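Local coordinates for protein probable acetyltransferase (Pseudomonas aeruginosa PAO1, PDB 2EUI) that probably transfers an acyl group, most likely acetyl, to a substrate not yet identified, as a dimeric member of the GNAT family, at residues 50-64 with 95-107. Sequence-based numbering, arbitrary orientation.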
ATOM      1  N   TYR A  50      11.608  -0.448  11.413  1.00 21.49           N
ATOM      2  CA  TYR A  50      12.360  -1.172  12.430  1.00 21.60           C
ATOM      3  C   TYR A  50      13.848  -0.996  12.171  1.00 20.85           C
ATOM      4  O   TYR A  50      14.293  -1.021  11.028  1.00 18.63           O
ATOM      5  CB  TYR A  50      12.001  -2.662  12.432  1.00 23.43           C
ATOM      6  CG  TYR A  50      10.602  -2.952  12.910  1.00 26.17           C
ATOM      7  CD1 TYR A  50      10.184  -2.569  14.185  1.00 28.11           C
ATOM      8  CD2 TYR A  50       9.677  -3.571  12.072  1.00 28.47           C
ATOM      9  CE1 TYR A  50       8.875  -2.791  14.612  1.00 29.22           C
ATOM     10  CE2 TYR A  50       8.365  -3.800  12.486  1.00 30.42           C
ATOM     11  CZ  TYR A  50       7.971  -3.406  13.755  1.00 30.41           C
ATOM     12  OH  TYR A  50       6.667  -3.608  14.152  1.00 31.86           O
ATOM     13  N   LEU A  51      14.599  -0.806  13.250  1.00 21.28           N
ATOM     14  CA  LEU A  51      16.040  -0.606  13.184  1.00 23.30           C
ATOM     15  C   LEU A  51      16.795  -1.694  13.935  1.00 25.22           C
ATOM     16  O   LEU A  51      16.507  -1.954  15.105  1.00 25.80           O
ATOM     17  CB  LEU A  51      16.424   0.749  13.799  1.00 21.66           C
ATOM     18  CG  LEU A  51      15.777   2.016  13.240  1.00 20.21           C
ATOM     19  CD1 LEU A  51      16.191   3.241  14.058  1.00 18.83           C
ATOM     20  CD2 LEU A  51      16.164   2.162  11.782  1.00 19.28           C
ATOM     21  N   ALA A  52      17.757  -2.323  13.263  1.00 27.21           N
ATOM     22  CA  ALA A  52      18.592  -3.354  13.889  1.00 29.42           C
ATOM     23  C   ALA A  52      19.846  -2.654  14.406  1.00 30.14           C
ATOM     24  O   ALA A  52      20.661  -2.162  13.615  1.00 29.76           O
ATOM     25  CB  ALA A  52      18.977  -4.438  12.868  1.00 29.66           C
ATOM     26  N   LEU A  53      19.996  -2.603  15.728  1.00 30.66           N
ATOM     27  CA  LEU A  53      21.150  -1.943  16.343  1.00 31.33           C
ATOM     28  C   LEU A  53      22.077  -2.902  17.085  1.00 32.73           C
ATOM     29  O   LEU A  53      21.617  -3.800  17.798  1.00 33.39           O
ATOM     30  CB  LEU A  53      20.679  -0.864  17.316  1.00 27.94           C
ATOM     31  CG  LEU A  53      19.565   0.067  16.840  1.00 27.16           C
ATOM     32  CD1 LEU A  53      19.422   1.241  17.818  1.00 23.13           C
ATOM     33  CD2 LEU A  53      19.873   0.563  15.423  1.00 27.11           C
ATOM     34  N   ALA A  54      23.384  -2.709  16.915  1.00 33.58           N
ATOM     35  CA  ALA A  54      24.379  -3.545  17.588  1.00 34.82           C
ATOM     36  C   ALA A  54      24.184  -3.344  19.088  1.00 36.19           C
ATOM     37  O   ALA A  54      23.878  -2.235  19.524  1.00 35.53           O
ATOM     38  CB  ALA A  54      25.774  -3.125  17.178  1.00 34.28           C
ATOM     39  N   ASP A  55      24.363  -4.402  19.879  1.00 36.95           N
ATOM     40  CA  ASP A  55      24.151  -4.291  21.319  1.00 39.91           C
ATOM     41  C   ASP A  55      24.950  -3.167  21.970  1.00 40.60           C
ATOM     42  O   ASP A  55      24.391  -2.359  22.719  1.00 40.43           O
ATOM     43  CB  ASP A  55      24.469  -5.609  22.037  1.00 43.09           C
ATOM     44  CG  ASP A  55      23.727  -5.749  23.380  1.00 45.01           C
ATOM     45  OD1 ASP A  55      23.099  -4.756  23.819  1.00 46.24           O
ATOM     46  OD2 ASP A  55      23.777  -6.849  23.988  1.00 46.30           O
ATOM     47  N   GLU A  56      26.249  -3.111  21.700  1.00 41.71           N
ATOM     48  CA  GLU A  56      27.067  -2.058  22.297  1.00 43.56           C
ATOM     49  C   GLU A  56      26.482  -0.675  22.016  1.00 43.70           C
ATOM     50  O   GLU A  56      25.657  -0.176  22.786  1.00 43.49           O
ATOM     51  CB  GLU A  56      28.513  -2.122  21.783  1.00 45.92           C
ATOM     52  CG  GLU A  56      29.384  -0.937  22.223  1.00 48.59           C
ATOM     53  CD  GLU A  56      30.657  -1.358  22.957  1.00 50.67           C
ATOM     54  OE1 GLU A  56      30.806  -2.564  23.264  1.00 51.13           O
ATOM     55  OE2 GLU A  56      31.508  -0.480  23.238  1.00 51.93           O
ATOM     56  N   GLU A  57      26.897  -0.067  20.904  1.00 43.79           N
ATOM     57  CA  GLU A  57      26.434   1.273  20.541  1.00 43.70           C
ATOM     58  C   GLU A  57      25.212   1.352  19.627  1.00 42.87           C
ATOM     59  O   GLU A  57      24.615   0.336  19.248  1.00 41.87           O
ATOM     60  CB  GLU A  57      27.577   2.085  19.908  1.00 44.00           C
ATOM     61  CG  GLU A  57      28.818   1.283  19.511  1.00 46.57           C
ATOM     62  CD  GLU A  57      28.538   0.177  18.499  1.00 47.84           C
ATOM     63  OE1 GLU A  57      27.528   0.277  17.765  1.00 49.32           O
ATOM     64  OE2 GLU A  57      29.345  -0.779  18.431  1.00 48.09           O
ATOM     65  N   ASP A  58      24.845   2.587  19.291  1.00 41.54           N
ATOM     66  CA  ASP A  58      23.711   2.839  18.420  1.00 40.76           C
ATOM     67  C   ASP A  58      24.172   2.932  16.970  1.00 39.41           C
ATOM     68  O   ASP A  58      24.071   3.988  16.349  1.00 39.95           O
ATOM     69  CB  ASP A  58      22.993   4.148  18.809  1.00 42.32           C
ATOM     70  CG  ASP A  58      22.262   4.055  20.150  1.00 43.59           C
ATOM     71  OD1 ASP A  58      21.474   3.102  20.336  1.00 44.76           O
ATOM     72  OD2 ASP A  58      22.466   4.941  21.009  1.00 43.28           O
ATOM     73  N   ARG A  59      24.699   1.843  16.424  1.00 37.64           N
ATOM     74  CA  ARG A  59      25.103   1.889  15.032  1.00 35.88           C
ATOM     75  C   ARG A  59      24.136   1.023  14.222  1.00 34.92           C
ATOM     76  O   ARG A  59      23.939  -0.159  14.482  1.00 35.13           O
ATOM     77  CB  ARG A  59      26.571   1.471  14.871  1.00 34.49           C
ATOM     78  CG  ARG A  59      26.841   0.066  14.424  1.00 34.47           C
ATOM     79  CD  ARG A  59      28.184   0.018  13.692  1.00 34.92           C
ATOM     80  NE  ARG A  59      28.411  -1.266  13.033  1.00 34.49           N
ATOM     81  CZ  ARG A  59      28.683  -2.387  13.685  1.00 35.36           C
ATOM     82  NH1 ARG A  59      28.767  -2.374  15.015  1.00 35.29           N
ATOM     83  NH2 ARG A  59      28.857  -3.520  13.013  1.00 35.34           N
ATOM     84  N   LEU A  60      23.494   1.664  13.260  1.00 34.43           N
ATOM     85  CA  LEU A  60      22.510   1.031  12.402  1.00 33.77           C
ATOM     86  C   LEU A  60      23.106  -0.051  11.483  1.00 33.29           C
ATOM     87  O   LEU A  60      23.862   0.250  10.555  1.00 32.69           O
ATOM     88  CB  LEU A  60      21.835   2.132  11.585  1.00 34.75           C
ATOM     89  CG  LEU A  60      20.481   1.908  10.927  1.00 35.58           C
ATOM     90  CD1 LEU A  60      19.447   1.460  11.968  1.00 35.92           C
ATOM     91  CD2 LEU A  60      20.069   3.216  10.253  1.00 35.82           C
ATOM     92  N   LEU A  61      22.746  -1.308  11.740  1.00 32.54           N
ATOM     93  CA  LEU A  61      23.248  -2.439  10.954  1.00 30.85           C
ATOM     94  C   LEU A  61      22.325  -2.694   9.785  1.00 31.32           C
ATOM     95  O   LEU A  61      22.722  -3.256   8.759  1.00 32.20           O
ATOM     96  CB  LEU A  61      23.322  -3.694  11.825  1.00 28.83           C
ATOM     97  CG  LEU A  61      24.050  -3.525  13.167  1.00 28.48           C
ATOM     98  CD1 LEU A  61      23.651  -4.645  14.088  1.00 27.58           C
ATOM     99  CD2 LEU A  61      25.560  -3.489  12.960  1.00 26.16           C
ATOM    100  N   GLY A  62      21.079  -2.278   9.951  1.00 30.79           N
ATOM    101  CA  GLY A  62      20.104  -2.466   8.897  1.00 31.16           C
ATOM    102  C   GLY A  62      18.763  -1.902   9.322  1.00 30.52           C
ATOM    103  O   GLY A  62      18.584  -1.487  10.472  1.00 29.71           O
ATOM    104  N   PHE A  63      17.812  -1.872   8.402  1.00 27.38           N
ATOM    105  CA  PHE A  63      16.518  -1.350   8.758  1.00 26.84           C
ATOM    106  C   PHE A  63      15.425  -1.959   7.894  1.00 25.75           C
ATOM    107  O   PHE A  63      15.685  -2.552   6.851  1.00 25.03           O
ATOM    108  CB  PHE A  63      16.520   0.174   8.636  1.00 25.29           C
ATOM    109  CG  PHE A  63      16.475   0.655   7.228  1.00 24.70           C
ATOM    110  CD1 PHE A  63      15.261   0.805   6.571  1.00 23.32           C
ATOM    111  CD2 PHE A  63      17.647   0.890   6.528  1.00 24.29           C
ATOM    112  CE1 PHE A  63      15.220   1.176   5.237  1.00 22.99           C
ATOM    113  CE2 PHE A  63      17.610   1.264   5.187  1.00 23.52           C
ATOM    114  CZ  PHE A  63      16.399   1.406   4.543  1.00 22.42           C
ATOM    115  N   CYS A  64      14.193  -1.783   8.341  1.00 27.26           N
ATOM    116  CA  CYS A  64      13.040  -2.322   7.645  1.00 27.65           C
ATOM    117  C   CYS A  64      11.879  -1.311   7.664  1.00 24.36           C
ATOM    118  O   CYS A  64      11.738  -0.538   8.609  1.00 23.99           O
ATOM    119  CB  CYS A  64      12.654  -3.633   8.341  1.00 28.85           C
ATOM    120  SG  CYS A  64      11.097  -4.317   7.862  1.00 36.07           S
ATOM    121  N   VAL A  95      21.061 -10.204   9.823  1.00 33.19           N
ATOM    122  CA  VAL A  95      20.304  -9.001  10.170  1.00 30.59           C
ATOM    123  C   VAL A  95      18.971  -8.871   9.441  1.00 31.12           C
ATOM    124  O   VAL A  95      17.958  -8.487  10.045  1.00 30.17           O
ATOM    125  CB  VAL A  95      21.153  -7.723   9.921  1.00 29.16           C
ATOM    126  CG1 VAL A  95      20.264  -6.474   9.898  1.00 28.16           C
ATOM    127  CG2 VAL A  95      22.199  -7.592  11.024  1.00 27.70           C
ATOM    128  N   ALA A  96      18.971  -9.172   8.145  1.00 30.82           N
ATOM    129  CA  ALA A  96      17.747  -9.099   7.357  1.00 29.56           C
ATOM    130  C   ALA A  96      16.690  -9.932   8.076  1.00 30.39           C
ATOM    131  O   ALA A  96      15.537  -9.519   8.202  1.00 31.78           O
ATOM    132  CB  ALA A  96      17.992  -9.650   5.963  1.00 28.13           C
ATOM    133  N   ASP A  97      17.105 -11.097   8.566  1.00 31.89           N
ATOM    134  CA  ASP A  97      16.223 -12.025   9.274  1.00 32.70           C
ATOM    135  C   ASP A  97      15.542 -11.452  10.507  1.00 32.90           C
ATOM    136  O   ASP A  97      14.315 -11.359  10.555  1.00 33.64           O
ATOM    137  CB  ASP A  97      16.997 -13.273   9.684  1.00 34.57           C
ATOM    138  CG  ASP A  97      16.817 -14.413   8.710  1.00 36.55           C
ATOM    139  OD1 ASP A  97      17.098 -14.225   7.504  1.00 36.23           O
ATOM    140  OD2 ASP A  97      16.395 -15.503   9.162  1.00 38.21           O
ATOM    141  N   HIS A  98      16.336 -11.096  11.510  1.00 31.27           N
ATOM    142  CA  HIS A  98      15.791 -10.545  12.738  1.00 30.18           C
ATOM    143  C   HIS A  98      14.767  -9.475  12.439  1.00 27.62           C
ATOM    144  O   HIS A  98      13.740  -9.387  13.104  1.00 28.53           O
ATOM    145  CB  HIS A  98      16.906  -9.963  13.599  1.00 33.08           C
ATOM    146  CG  HIS A  98      17.778 -10.999  14.231  1.00 36.29           C
ATOM    147  ND1 HIS A  98      17.305 -11.902  15.156  1.00 37.05           N
ATOM    148  CD2 HIS A  98      19.091 -11.284  14.061  1.00 37.34           C
ATOM    149  CE1 HIS A  98      18.287 -12.701  15.532  1.00 38.08           C
ATOM    150  NE2 HIS A  98      19.382 -12.346  14.883  1.00 38.45           N
ATOM    151  N   LEU A  99      15.049  -8.656  11.437  1.00 24.96           N
ATOM    152  CA  LEU A  99      14.130  -7.598  11.070  1.00 24.55           C
ATOM    153  C   LEU A  99      12.820  -8.199  10.581  1.00 25.76           C
ATOM    154  O   LEU A  99      11.760  -7.988  11.177  1.00 24.74           O
ATOM    155  CB  LEU A  99      14.749  -6.724   9.981  1.00 21.82           C
ATOM    156  CG  LEU A  99      15.794  -5.717  10.462  1.00 19.83           C
ATOM    157  CD1 LEU A  99      16.417  -5.044   9.267  1.00 18.65           C
ATOM    158  CD2 LEU A  99      15.155  -4.694  11.387  1.00 17.29           C
ATOM    159  N   LEU A 100      12.908  -8.962   9.497  1.00 26.75           N
ATOM    160  CA  LEU A 100      11.746  -9.601   8.899  1.00 27.17           C
ATOM    161  C   LEU A 100      10.931 -10.417   9.893  1.00 27.75           C
ATOM    162  O   LEU A 100       9.703 -10.399   9.855  1.00 28.65           O
ATOM    163  CB  LEU A 100      12.187 -10.465   7.714  1.00 26.93           C
ATOM    164  CG  LEU A 100      12.787  -9.643   6.561  1.00 26.85           C
ATOM    165  CD1 LEU A 100      13.266 -10.565   5.457  1.00 26.02           C
ATOM    166  CD2 LEU A 100      11.736  -8.655   6.038  1.00 25.93           C
ATOM    167  N   GLN A 101      11.602 -11.126  10.792  1.00 29.00           N
ATOM    168  CA  GLN A 101      10.890 -11.918  11.782  1.00 30.20           C
ATOM    169  C   GLN A 101      10.138 -10.996  12.729  1.00 28.64           C
ATOM    170  O   GLN A 101       8.951 -11.178  12.977  1.00 29.53           O
ATOM    171  CB  GLN A 101      11.858 -12.773  12.587  1.00 32.76           C
ATOM    172  CG  GLN A 101      11.180 -13.582  13.674  1.00 36.46           C
ATOM    173  CD  GLN A 101      12.040 -13.693  14.907  1.00 39.27           C
ATOM    174  OE1 GLN A 101      12.450 -12.679  15.482  1.00 41.55           O
ATOM    175  NE2 GLN A 101      12.323 -14.922  15.326  1.00 40.61           N
ATOM    176  N   HIS A 102      10.837 -10.010  13.266  1.00 27.43           N
ATOM    177  CA  HIS A 102      10.224  -9.061  14.179  1.00 26.47           C
ATOM    178  C   HIS A 102       9.021  -8.422  13.472  1.00 27.64           C
ATOM    179  O   HIS A 102       7.958  -8.232  14.069  1.00 26.22           O
ATOM    180  CB  HIS A 102      11.256  -8.000  14.563  1.00 26.64           C
ATOM    181  CG  HIS A 102      10.853  -7.147  15.725  1.00 27.82           C
ATOM    182  ND1 HIS A 102       9.977  -6.088  15.607  1.00 28.29           N
ATOM    183  CD2 HIS A 102      11.210  -7.194  17.030  1.00 27.75           C
ATOM    184  CE1 HIS A 102       9.813  -5.521  16.789  1.00 28.17           C
ATOM    185  NE2 HIS A 102      10.551  -6.173  17.669  1.00 28.18           N
ATOM    186  N   ALA A 103       9.194  -8.113  12.187  1.00 28.17           N
ATOM    187  CA  ALA A 103       8.143  -7.497  11.387  1.00 28.24           C
ATOM    188  C   ALA A 103       6.956  -8.434  11.213  1.00 28.84           C
ATOM    189  O   ALA A 103       5.805  -8.015  11.365  1.00 28.52           O
ATOM    190  CB  ALA A 103       8.687  -7.090  10.018  1.00 25.62           C
ATOM    191  N   LYS A 104       7.230  -9.698  10.893  1.00 28.96           N
ATOM    192  CA  LYS A 104       6.155 -10.666  10.704  1.00 29.86           C
ATOM    193  C   LYS A 104       5.411 -10.921  12.012  1.00 30.22           C
ATOM    194  O   LYS A 104       4.182 -11.042  12.022  1.00 29.86           O
ATOM    195  CB  LYS A 104       6.695 -11.987  10.151  1.00 31.77           C
ATOM    196  CG  LYS A 104       5.592 -12.996   9.887  1.00 34.97           C
ATOM    197  CD  LYS A 104       6.070 -14.263   9.206  1.00 38.15           C
ATOM    198  CE  LYS A 104       4.923 -15.280   9.171  1.00 41.06           C
ATOM    199  NZ  LYS A 104       5.290 -16.604   8.582  1.00 43.91           N
ATOM    200  N   GLN A 105       6.147 -10.997  13.115  1.00 30.64           N
ATOM    201  CA  GLN A 105       5.518 -11.223  14.407  1.00 31.34           C
ATOM    202  C   GLN A 105       4.623 -10.040  14.738  1.00 30.50           C
ATOM    203  O   GLN A 105       3.634 -10.181  15.454  1.00 30.64           O
ATOM    204  CB  GLN A 105       6.573 -11.415  15.500  1.00 33.02           C
ATOM    205  CG  GLN A 105       7.470 -12.639  15.286  1.00 37.67           C
ATOM    206  CD  GLN A 105       6.763 -13.974  15.543  1.00 39.63           C
ATOM    207  OE1 GLN A 105       6.808 -14.517  16.658  1.00 40.05           O
ATOM    208  NE2 GLN A 105       6.104 -14.507  14.510  1.00 40.24           N
HETATM  209  N   MSE A 106       4.963  -8.867  14.214  1.00 29.57           N
HETATM  210  CA  MSE A 106       4.137  -7.696  14.473  1.00 27.55           C
HETATM  211  C   MSE A 106       2.830  -7.826  13.703  1.00 25.05           C
HETATM  212  O   MSE A 106       1.765  -7.609  14.272  1.00 24.22           O
HETATM  213  CB  MSE A 106       4.865  -6.411  14.077  1.00 28.93           C
HETATM  214  CG  MSE A 106       4.056  -5.141  14.313  1.00 31.74           C
HETATM  215 SE   MSE A 106       3.199  -4.449  12.729  1.00 37.17          SE
HETATM  216  CE  MSE A 106       1.560  -5.320  12.885  1.00 34.69           C
ATOM    217  N   ALA A 107       2.907  -8.189  12.423  1.00 22.35           N
ATOM    218  CA  ALA A 107       1.705  -8.348  11.605  1.00 22.56           C
ATOM    219  C   ALA A 107       0.735  -9.310  12.291  1.00 24.71           C
ATOM    220  O   ALA A 107      -0.475  -9.058  12.360  1.00 22.59           O
ATOM    221  CB  ALA A 107       2.068  -8.867  10.213  1.00 19.86           C
TER
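Leu99 points from the helix at the two strands and spreads its methyls over both: CD2 lies 3.9 Å from Tyr50 CB and also meets the methyl of Ala52, while CD1 rests on the backbone between Gly62 and Cys64. With CG beside the backbone N (chi1 -78°), the branched end can straddle the hairpin. One turn earlier Val95 does the same with its two branches, CG1 packing on Ala52 CB at 3.8 Å and CG2 reaching Leu61 CB at 4.1 Å. Small residues suit the strand positions beneath. Gly62, without a side chain, lets Val95 CG1 settle 4.1 Å from Gly62 CA.

This is helix 92-109 lying on the central sheet of the GNAT fold, here packed on antiparallel strands 48-53 and 60-71, running roughly along 60-64 and against 50-53.

Farther along the helix the Tyr50 ring takes over. His102 brings the ND1 and CE1 side of its imidazole over one face of Tyr50, offset toward the rim near CE1, in an edge-to-face stack with centroids 4.7 Å apart and planes at 66°. CG of His102 is anti to the backbone N (chi1 -167°), which swings the imidazole across the phenol. Ala103, short enough to let the ring lie close to the helix, packs its CB 4.1 Å from Tyr50 CE2, and selenomethionine Met106 brings CG to the hydroxyl end.

Tyr50 and Cys64 form a hydrogen-bonded antiparallel pair, whose partners put their side chains on the same face of the sheet; Cys64 therefore faces the helix too, its CB 4.1 Å from Leu99 CB. Beyond, Ile3 of neighbouring strand 2-5 touches Tyr50, Ala52 and His102, while Phe63 turns to the other side of the sheet and packs on helix 11-24.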